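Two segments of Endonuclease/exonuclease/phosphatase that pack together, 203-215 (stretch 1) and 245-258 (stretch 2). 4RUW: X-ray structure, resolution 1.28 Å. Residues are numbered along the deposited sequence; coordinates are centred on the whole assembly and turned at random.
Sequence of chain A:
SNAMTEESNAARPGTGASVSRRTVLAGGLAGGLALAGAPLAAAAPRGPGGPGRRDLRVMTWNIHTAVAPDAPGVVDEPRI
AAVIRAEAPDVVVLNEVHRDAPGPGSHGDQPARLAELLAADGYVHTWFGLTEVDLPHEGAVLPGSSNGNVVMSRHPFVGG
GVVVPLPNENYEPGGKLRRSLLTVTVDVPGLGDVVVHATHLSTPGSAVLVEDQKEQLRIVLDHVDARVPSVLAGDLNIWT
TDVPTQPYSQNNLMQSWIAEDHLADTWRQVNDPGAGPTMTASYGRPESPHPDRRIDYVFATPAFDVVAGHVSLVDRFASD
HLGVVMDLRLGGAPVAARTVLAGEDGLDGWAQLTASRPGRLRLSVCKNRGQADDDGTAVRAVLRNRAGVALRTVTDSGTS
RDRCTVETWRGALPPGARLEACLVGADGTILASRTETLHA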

ATOM      1  N   THR A 203       0.163  -2.830 -14.739  1.00 13.68           N
ATOM      2  CA  THR A 203       1.448  -3.507 -14.630  1.00 15.03           C
ATOM      3  C   THR A 203       2.523  -2.673 -15.314  1.00 15.33           C
ATOM      4  O   THR A 203       2.232  -1.930 -16.246  1.00 17.85           O
ATOM      5  CB  THR A 203       1.405  -4.877 -15.314  1.00 16.86           C
ATOM      6  OG1 THR A 203       1.170  -4.696 -16.717  1.00 20.61           O
ATOM      7  CG2 THR A 203       0.310  -5.737 -14.706  1.00 18.94           C
ATOM      8  N   PRO A 204       3.777  -2.779 -14.856  1.00 14.28           N
ATOM      9  CA  PRO A 204       4.844  -1.983 -15.471  1.00 15.64           C
ATOM     10  C   PRO A 204       5.438  -2.711 -16.674  1.00 16.19           C
ATOM     11  O   PRO A 204       6.641  -2.959 -16.726  1.00 18.51           O
ATOM     12  CB  PRO A 204       5.873  -1.871 -14.345  1.00 16.52           C
ATOM     13  CG  PRO A 204       5.725  -3.161 -13.607  1.00 16.11           C
ATOM     14  CD  PRO A 204       4.255  -3.522 -13.674  1.00 15.48           C
ATOM     15  N   GLY A 205       4.598  -3.024 -17.655  1.00 16.62           N
ATOM     16  CA  GLY A 205       5.003  -3.878 -18.757  1.00 18.03           C
ATOM     17  C   GLY A 205       5.814  -3.208 -19.851  1.00 18.47           C
ATOM     18  O   GLY A 205       6.338  -3.884 -20.736  1.00 20.42           O
ATOM     19  N   SER A 206       5.920  -1.885 -19.798  1.00 16.82           N
ATOM     20  CA  SER A 206       6.587  -1.107 -20.837  1.00 16.33           C
ATOM     21  C   SER A 206       6.735   0.320 -20.338  1.00 15.40           C
ATOM     22  O   SER A 206       6.137   0.685 -19.324  1.00 15.33           O
ATOM     23  CB  SER A 206       5.730  -1.083 -22.099  1.00 17.02           C
ATOM     24  OG  SER A 206       4.530  -0.366 -21.841  1.00 17.71           O
ATOM     25  N   ALA A 207       7.495   1.138 -21.057  1.00 15.73           N
ATOM     26  CA  ALA A 207       7.650   2.533 -20.683  1.00 15.96           C
ATOM     27  C   ALA A 207       6.308   3.265 -20.644  1.00 15.51           C
ATOM     28  O   ALA A 207       6.037   3.999 -19.693  1.00 15.33           O
ATOM     29  CB  ALA A 207       8.627   3.232 -21.618  1.00 17.89           C
ATOM     30  N   VAL A 208       5.458   3.057 -21.650  1.00 15.41           N
ATOM     31  CA  VAL A 208       4.165   3.735 -21.648  1.00 15.37           C
ATOM     32  C   VAL A 208       3.283   3.275 -20.477  1.00 14.50           C
ATOM     33  O   VAL A 208       2.548   4.085 -19.899  1.00 14.11           O
ATOM     34  CB  VAL A 208       3.396   3.634 -22.996  1.00 16.06           C
ATOM     35  CG1 VAL A 208       4.108   4.426 -24.080  1.00 17.82           C
ATOM     36  CG2 VAL A 208       3.206   2.187 -23.418  1.00 16.72           C
ATOM     37  N   LEU A 209       3.363   1.996 -20.105  1.00 14.09           N
ATOM     38  CA  LEU A 209       2.601   1.520 -18.955  1.00 13.80           C
ATOM     39  C   LEU A 209       3.094   2.144 -17.647  1.00 13.06           C
ATOM     40  O   LEU A 209       2.293   2.463 -16.769  1.00 13.38           O
ATOM     41  CB  LEU A 209       2.605  -0.009 -18.886  1.00 14.25           C
ATOM     42  CG  LEU A 209       1.603  -0.660 -19.843  1.00 15.00           C
ATOM     43  CD1 LEU A 209       1.899  -2.141 -20.006  1.00 16.44           C
ATOM     44  CD2 LEU A 209       0.168  -0.428 -19.358  1.00 16.07           C
ATOM     45  N   VAL A 210       4.404   2.324 -17.502  1.00 13.13           N
ATOM     46  CA  VAL A 210       4.920   3.005 -16.312  1.00 13.10           C
ATOM     47  C   VAL A 210       4.464   4.474 -16.272  1.00 13.20           C
ATOM     48  O   VAL A 210       4.122   5.007 -15.208  1.00 13.40           O
ATOM     49  CB  VAL A 210       6.460   2.881 -16.207  1.00 14.29           C
ATOM     50  CG1 VAL A 210       7.015   3.801 -15.122  1.00 15.72           C
ATOM     51  CG2 VAL A 210       6.848   1.430 -15.944  1.00 15.59           C
ATOM     52  N   GLU A 211       4.430   5.131 -17.430  1.00 13.83           N
ATOM     53  CA  GLU A 211       3.879   6.483 -17.475  1.00 13.58           C
ATOM     54  C   GLU A 211       2.411   6.492 -17.046  1.00 12.74           C
ATOM     55  O   GLU A 211       1.964   7.409 -16.361  1.00 13.52           O
ATOM     56  CB  GLU A 211       4.063   7.116 -18.855  1.00 15.79           C
ATOM     57  CG  GLU A 211       5.527   7.333 -19.240  1.00 17.81           C
ATOM     58  CD  GLU A 211       6.309   8.177 -18.226  0.60 19.86           C
ATOM     59  OE1 GLU A 211       5.720   9.066 -17.574  0.61 20.00           O
ATOM     60  OE2 GLU A 211       7.530   7.954 -18.082  0.47 22.06           O
ATOM     61  N   ASP A 212       1.666   5.458 -17.419  1.00 12.35           N
ATOM     62  CA  ASP A 212       0.297   5.336 -16.935  1.00 11.85           C
ATOM     63  C   ASP A 212       0.242   5.080 -15.428  1.00 12.16           C
ATOM     64  O   ASP A 212      -0.596   5.674 -14.754  1.00 12.58           O
ATOM     65  CB  ASP A 212      -0.480   4.260 -17.694  1.00 13.41           C
ATOM     66  CG  ASP A 212      -0.857   4.696 -19.097  1.00 14.26           C
ATOM     67  OD1 ASP A 212      -0.849   5.921 -19.369  1.00 15.34           O
ATOM     68  OD2 ASP A 212      -1.172   3.816 -19.918  1.00 14.67           O
ATOM     69  N   GLN A 213       1.109   4.211 -14.894  1.00 11.88           N
ATOM     70  CA  GLN A 213       1.163   4.012 -13.445  1.00 11.54           C
ATOM     71  C   GLN A 213       1.306   5.346 -12.730  1.00 12.07           C
ATOM     72  O   GLN A 213       0.618   5.610 -11.740  1.00 12.26           O
ATOM     73  CB  GLN A 213       2.342   3.129 -13.046  1.00 12.60           C
ATOM     74  CG  GLN A 213       2.250   1.680 -13.463  1.00 12.88           C
ATOM     75  CD  GLN A 213       3.419   0.887 -12.922  1.00 11.99           C
ATOM     76  OE1 GLN A 213       4.559   1.347 -12.975  1.00 13.14           O
ATOM     77  NE2 GLN A 213       3.144  -0.298 -12.378  1.00 13.25           N
ATOM     78  N   LYS A 214       2.201   6.192 -13.232  1.00 11.84           N
ATOM     79  CA  LYS A 214       2.422   7.500 -12.617  1.00 12.16           C
ATOM     80  C   LYS A 214       1.173   8.371 -12.650  1.00 11.76           C
ATOM     81  O   LYS A 214       0.813   9.003 -11.650  1.00 12.63           O
ATOM     82  CB  LYS A 214       3.582   8.219 -13.306  1.00 12.85           C
ATOM     83  CG  LYS A 214       4.936   7.622 -12.966  1.00 14.18           C
ATOM     84  CD  LYS A 214       6.007   8.028 -13.962  1.00 18.48           C
ATOM     85  CE  LYS A 214       6.191   9.519 -14.024  1.00 20.68           C
ATOM     86  NZ  LYS A 214       7.249   9.888 -15.014  1.00 19.85           N
ATOM     87  N   GLU A 215       0.503   8.425 -13.794  1.00 11.94           N
ATOM     88  CA  GLU A 215      -0.702   9.245 -13.881  1.00 12.08           C
ATOM     89  C   GLU A 215      -1.837   8.694 -13.022  1.00 11.38           C
ATOM     90  O   GLU A 215      -2.579   9.453 -12.390  1.00 12.68           O
ATOM     91  CB  GLU A 215      -1.149   9.394 -15.328  1.00 13.57           C
ATOM     92  CG  GLU A 215      -0.139  10.163 -16.173  1.00 16.27           C
ATOM     93  CD  GLU A 215      -0.765  10.816 -17.377  0.67 16.83           C
ATOM     94  OE1 GLU A 215      -1.507  10.132 -18.105  0.65 18.89           O
ATOM     95  OE2 GLU A 215      -0.523  12.021 -17.583  0.70 15.48           O
ATOM     96  N   THR A 245      16.445  -3.948 -14.036  1.00 23.13           N
ATOM     97  CA  THR A 245      16.398  -4.494 -15.389  1.00 25.11           C
ATOM     98  C   THR A 245      15.501  -3.671 -16.321  1.00 25.48           C
ATOM     99  O   THR A 245      15.374  -3.984 -17.505  1.00 27.57           O
ATOM    100  CB  THR A 245      15.941  -5.969 -15.369  1.00 26.25           C
ATOM    101  OG1 THR A 245      14.705  -6.082 -14.650  1.00 26.12           O
ATOM    102  CG2 THR A 245      16.987  -6.833 -14.676  1.00 26.90           C
ATOM    103  N   GLN A 246      14.873  -2.616 -15.818  1.00 23.98           N
ATOM    104  CA  GLN A 246      13.997  -1.753 -16.589  1.00 23.51           C
ATOM    105  C   GLN A 246      14.447  -0.311 -16.551  1.00 22.26           C
ATOM    106  O   GLN A 246      14.211   0.371 -15.599  1.00 21.43           O
ATOM    107  CB  GLN A 246      12.591  -1.754 -16.013  1.00 25.34           C
ATOM    108  CG  GLN A 246      11.769  -2.951 -16.222  1.00 26.43           C
ATOM    109  CD  GLN A 246      10.363  -2.699 -15.808  1.00 25.78           C
ATOM    110  OE1 GLN A 246      10.110  -2.272 -14.734  1.00 24.33           O
ATOM    111  NE2 GLN A 246       9.450  -2.937 -16.709  1.00 25.97           N
ATOM    112  N   PRO A 247      15.058   0.183 -17.609  1.00 23.69           N
ATOM    113  CA  PRO A 247      15.580   1.556 -17.583  1.00 24.95           C
ATOM    114  C   PRO A 247      14.506   2.629 -17.380  1.00 24.92           C
ATOM    115  O   PRO A 247      14.834   3.724 -16.925  1.00 27.28           O
ATOM    116  CB  PRO A 247      16.252   1.713 -18.959  1.00 26.61           C
ATOM    117  CG  PRO A 247      15.663   0.633 -19.807  1.00 27.75           C
ATOM    118  CD  PRO A 247      15.357  -0.501 -18.878  1.00 25.70           C
ATOM    119  N   TYR A 248      13.254   2.312 -17.701  1.00 22.50           N
ATOM    120  CA  TYR A 248      12.154   3.272 -17.587  1.00 20.93           C
ATOM    121  C   TYR A 248      11.404   3.179 -16.253  1.00 20.21           C
ATOM    122  O   TYR A 248      10.393   3.855 -16.055  1.00 20.86           O
ATOM    123  CB  TYR A 248      11.167   3.092 -18.747  1.00 21.97           C
ATOM    124  CG  TYR A 248      10.784   1.653 -18.988  1.00 22.17           C
ATOM    125  CD1 TYR A 248      11.421   0.902 -19.975  1.00 23.45           C
ATOM    126  CD2 TYR A 248       9.788   1.042 -18.238  1.00 22.84           C
ATOM    127  CE1 TYR A 248      11.081  -0.413 -20.194  1.00 25.51           C
ATOM    128  CE2 TYR A 248       9.443  -0.272 -18.447  1.00 24.22           C
ATOM    129  CZ  TYR A 248      10.087  -0.996 -19.433  1.00 25.05           C
ATOM    130  OH  TYR A 248       9.742  -2.306 -19.648  1.00 28.39           O
ATOM    131  N   SER A 249      11.889   2.339 -15.345  1.00 18.78           N
ATOM    132  CA  SER A 249      11.236   2.174 -14.055  1.00 17.74           C
ATOM    133  C   SER A 249      11.295   3.472 -13.259  1.00 17.62           C
ATOM    134  O   SER A 249      12.334   4.130 -13.215  1.00 20.14           O
ATOM    135  CB  SER A 249      11.898   1.039 -13.280  1.00 17.71           C
ATOM    136  OG  SER A 249      11.238   0.821 -12.048  1.00 15.64           O
ATOM    137  N   GLN A 250      10.177   3.846 -12.640  1.00 16.13           N
ATOM    138  CA  GLN A 250      10.128   5.091 -11.874  1.00 16.09           C
ATOM    139  C   GLN A 250       9.498   4.885 -10.499  1.00 13.77           C
ATOM    140  O   GLN A 250       8.719   5.705 -10.010  1.00 14.26           O
ATOM    141  CB  GLN A 250       9.435   6.187 -12.680  1.00 19.99           C
ATOM    142  CG  GLN A 250      10.248   6.559 -13.915  1.00 23.28           C
ATOM    143  CD  GLN A 250       9.572   7.566 -14.789  1.00 25.19           C
ATOM    144  OE1 GLN A 250       9.507   8.740 -14.447  1.00 24.58           O
ATOM    145  NE2 GLN A 250       9.068   7.118 -15.936  1.00 26.47           N
ATOM    146  N   ASN A 251       9.879   3.781  -9.870  1.00 13.38           N
ATOM    147  CA  ASN A 251       9.377   3.441  -8.552  1.00 12.31           C
ATOM    148  C   ASN A 251       9.845   4.374  -7.447  1.00 12.06           C
ATOM    149  O   ASN A 251       9.053   4.753  -6.589  1.00 12.36           O
ATOM    150  CB  ASN A 251       9.726   1.996  -8.225  1.00 13.06           C
ATOM    151  CG  ASN A 251       9.060   1.023  -9.170  1.00 13.02           C
ATOM    152  OD1 ASN A 251       8.012   1.315  -9.743  1.00 13.74           O
ATOM    153  ND2 ASN A 251       9.662  -0.147  -9.329  1.00 14.17           N
ATOM    154  N   ASN A 252      11.124   4.743  -7.436  1.00 12.57           N
ATOM    155  CA  ASN A 252      11.579   5.684  -6.406  1.00 12.96           C
ATOM    156  C   ASN A 252      10.787   6.987  -6.453  1.00 12.55           C
ATOM    157  O   ASN A 252      10.389   7.523  -5.419  1.00 12.92           O
ATOM    158  CB  ASN A 252      13.075   5.977  -6.518  1.00 13.88           C
ATOM    159  CG  ASN A 252      13.925   4.855  -5.967  1.00 13.63           C
ATOM    160  OD1 ASN A 252      14.102   3.827  -6.616  1.00 14.43           O
ATOM    161  ND2 ASN A 252      14.439   5.033  -4.752  1.00 15.54           N
ATOM    162  N   LEU A 253      10.550   7.493  -7.656  1.00 12.64           N
ATOM    163  CA  LEU A 253       9.770   8.703  -7.830  1.00 12.73           C
ATOM    164  C   LEU A 253       8.353   8.529  -7.262  1.00 12.69           C
ATOM    165  O   LEU A 253       7.887   9.334  -6.456  1.00 12.35           O
ATOM    166  CB  LEU A 253       9.724   9.076  -9.311  1.00 13.65           C
ATOM    167  CG  LEU A 253       8.932  10.330  -9.668  1.00 14.84           C
ATOM    168  CD1 LEU A 253       9.542  11.572  -9.028  1.00 16.79           C
ATOM    169  CD2 LEU A 253       8.849  10.476 -11.182  1.00 16.99           C
HETATM  170  N   MSE A 254       7.672   7.459  -7.653  1.00 12.62           N
HETATM  171  CA  MSE A 254       6.315   7.241  -7.179  1.00 12.41           C
HETATM  172  C   MSE A 254       6.256   7.090  -5.661  1.00 11.98           C
HETATM  173  O   MSE A 254       5.349   7.618  -5.013  1.00 12.23           O
HETATM  174  CB  MSE A 254       5.692   6.038  -7.892  1.00 12.31           C
HETATM  175  CG  MSE A 254       5.237   6.370  -9.317  1.00 13.33           C
HETATM  176 SE   MSE A 254       4.228   4.966 -10.214  0.60 13.62          SE
HETATM  177  CE  MSE A 254       5.720   4.021 -11.052  1.00 17.18           C
ATOM    178  N   GLN A 255       7.215   6.369  -5.086  1.00 12.41           N
ATOM    179  CA  GLN A 255       7.224   6.217  -3.635  1.00 12.50           C
ATOM    180  C   GLN A 255       7.455   7.553  -2.924  1.00 12.40           C
ATOM    181  O   GLN A 255       6.899   7.787  -1.850  1.00 13.01           O
ATOM    182  CB  GLN A 255       8.240   5.159  -3.197  1.00 13.70           C
ATOM    183  CG  GLN A 255       7.925   3.767  -3.734  1.00 15.21           C
ATOM    184  CD  GLN A 255       6.840   3.039  -2.953  1.00 14.66           C
ATOM    185  OE1 GLN A 255       6.538   3.382  -1.807  1.00 16.41           O
ATOM    186  NE2 GLN A 255       6.273   1.997  -3.564  1.00 16.15           N
ATOM    187  N   SER A 256       8.251   8.440  -3.517  1.00 12.34           N
ATOM    188  CA  SER A 256       8.453   9.754  -2.923  1.00 13.05           C
ATOM    189  C   SER A 256       7.135  10.531  -2.889  1.00 12.55           C
ATOM    190  O   SER A 256       6.861  11.226  -1.921  1.00 13.15           O
ATOM    191  CB  SER A 256       9.553  10.547  -3.644  1.00 13.73           C
ATOM    192  OG  SER A 256       9.127  11.101  -4.882  1.00 13.69           O
ATOM    193  N   TRP A 257       6.311  10.391  -3.922  1.00 12.14           N
ATOM    194  CA  TRP A 257       5.014  11.070  -3.946  1.00 12.72           C
ATOM    195  C   TRP A 257       4.109  10.561  -2.834  1.00 11.95           C
ATOM    196  O   TRP A 257       3.398  11.326  -2.185  1.00 13.75           O
ATOM    197  CB  TRP A 257       4.295  10.837  -5.267  1.00 12.82           C
ATOM    198  CG  TRP A 257       4.949  11.390  -6.480  1.00 13.50           C
ATOM    199  CD1 TRP A 257       5.983  12.276  -6.542  1.00 13.45           C
ATOM    200  CD2 TRP A 257       4.607  11.072  -7.831  1.00 13.16           C
ATOM    201  NE1 TRP A 257       6.298  12.538  -7.860  1.00 14.43           N
ATOM    202  CE2 TRP A 257       5.465  11.811  -8.667  1.00 13.55           C
ATOM    203  CE3 TRP A 257       3.641  10.248  -8.415  1.00 14.04           C
ATOM    204  CZ2 TRP A 257       5.391  11.740 -10.057  1.00 14.90           C
ATOM    205  CZ3 TRP A 257       3.568  10.182  -9.796  1.00 15.22           C
ATOM    206  CH2 TRP A 257       4.440  10.917 -10.600  1.00 15.83           C
ATOM    207  N   ILE A 258       4.112   9.253  -2.624  1.00 12.56           N
ATOM    208  CA  ILE A 258       3.265   8.664  -1.592  1.00 11.96           C
ATOM    209  C   ILE A 258       3.702   9.166  -0.211  1.00 12.41           C
ATOM    210  O   ILE A 258       2.875   9.568   0.617  1.00 12.99           O
ATOM    211  CB  ILE A 258       3.295   7.119  -1.645  1.00 12.62           C
ATOM    212  CG1 ILE A 258       2.790   6.612  -3.002  1.00 12.86           C
ATOM    213  CG2 ILE A 258       2.465   6.540  -0.529  1.00 13.73           C
ATOM    214  CD1 ILE A 258       3.042   5.123  -3.243  1.00 13.80           C
TER
HETATM  215  O   HOH W   1       6.938   0.374 -11.948  1.00 25.31           O

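The two stretches pack with their helices, 207-215 and 251-258, running nearly parallel, their N-to-C directions 5° apart and their axes 10.8 Å apart at closest approach; together they bury 573 Å². The loop ahead of the second helix meets the start of the first. There, Gln246 donates from NE2 to the backbone O of Pro204 (2.8 Å), satisfying a carbonyl that precedes the helix. The same NE2 makes a weak hydrogen bond to Tyr248 OH (3.0 Å), tying the amide to the ring that follows it.

A type I turn from Gln246 to Ser249 presents Tyr248 to the first turn of helix 207-215. Ala207 lies over one face of its ring, with CB 4.2 Å from the ring centroid in a CH-pi contact, while Val210 CG2 reaches the ring edge, 3.7 Å from Tyr248 CD2. At the head of this helix, Ser206 OG accepts from Leu209 N (3.2 Å), a capping bond.

Gln250, the N-cap residue of the second helix, forms the polar centre of the contact. Its side-chain amide uses both ends: NE2 donates to Glu211 OE2 (2.8 Å), and OE1 accepts from Lys214 NZ (2.6 Å). A salt bridge between Lys214 NZ and Glu211 OE1 (3.1 Å), one turn apart on the same helix, completes the network. Asn251 joins less directly, through a water that donates to its OD1 (2.6 Å) and to Gln213 OE1 (2.8 Å).

Farther along, selenomethionine Met254 points toward the first helix. Its CE lies 4.3 Å from Val210 CG1 and 3.5 Å from Gln213 OE1, and its CG packs 3.9 Å from Lys214 CG. Trp257 extends this contact by one turn: CH2 approaches Lys214 CB (3.9 Å), so the aliphatic part of the lysine packs against the indole while its ammonium serves the polar network.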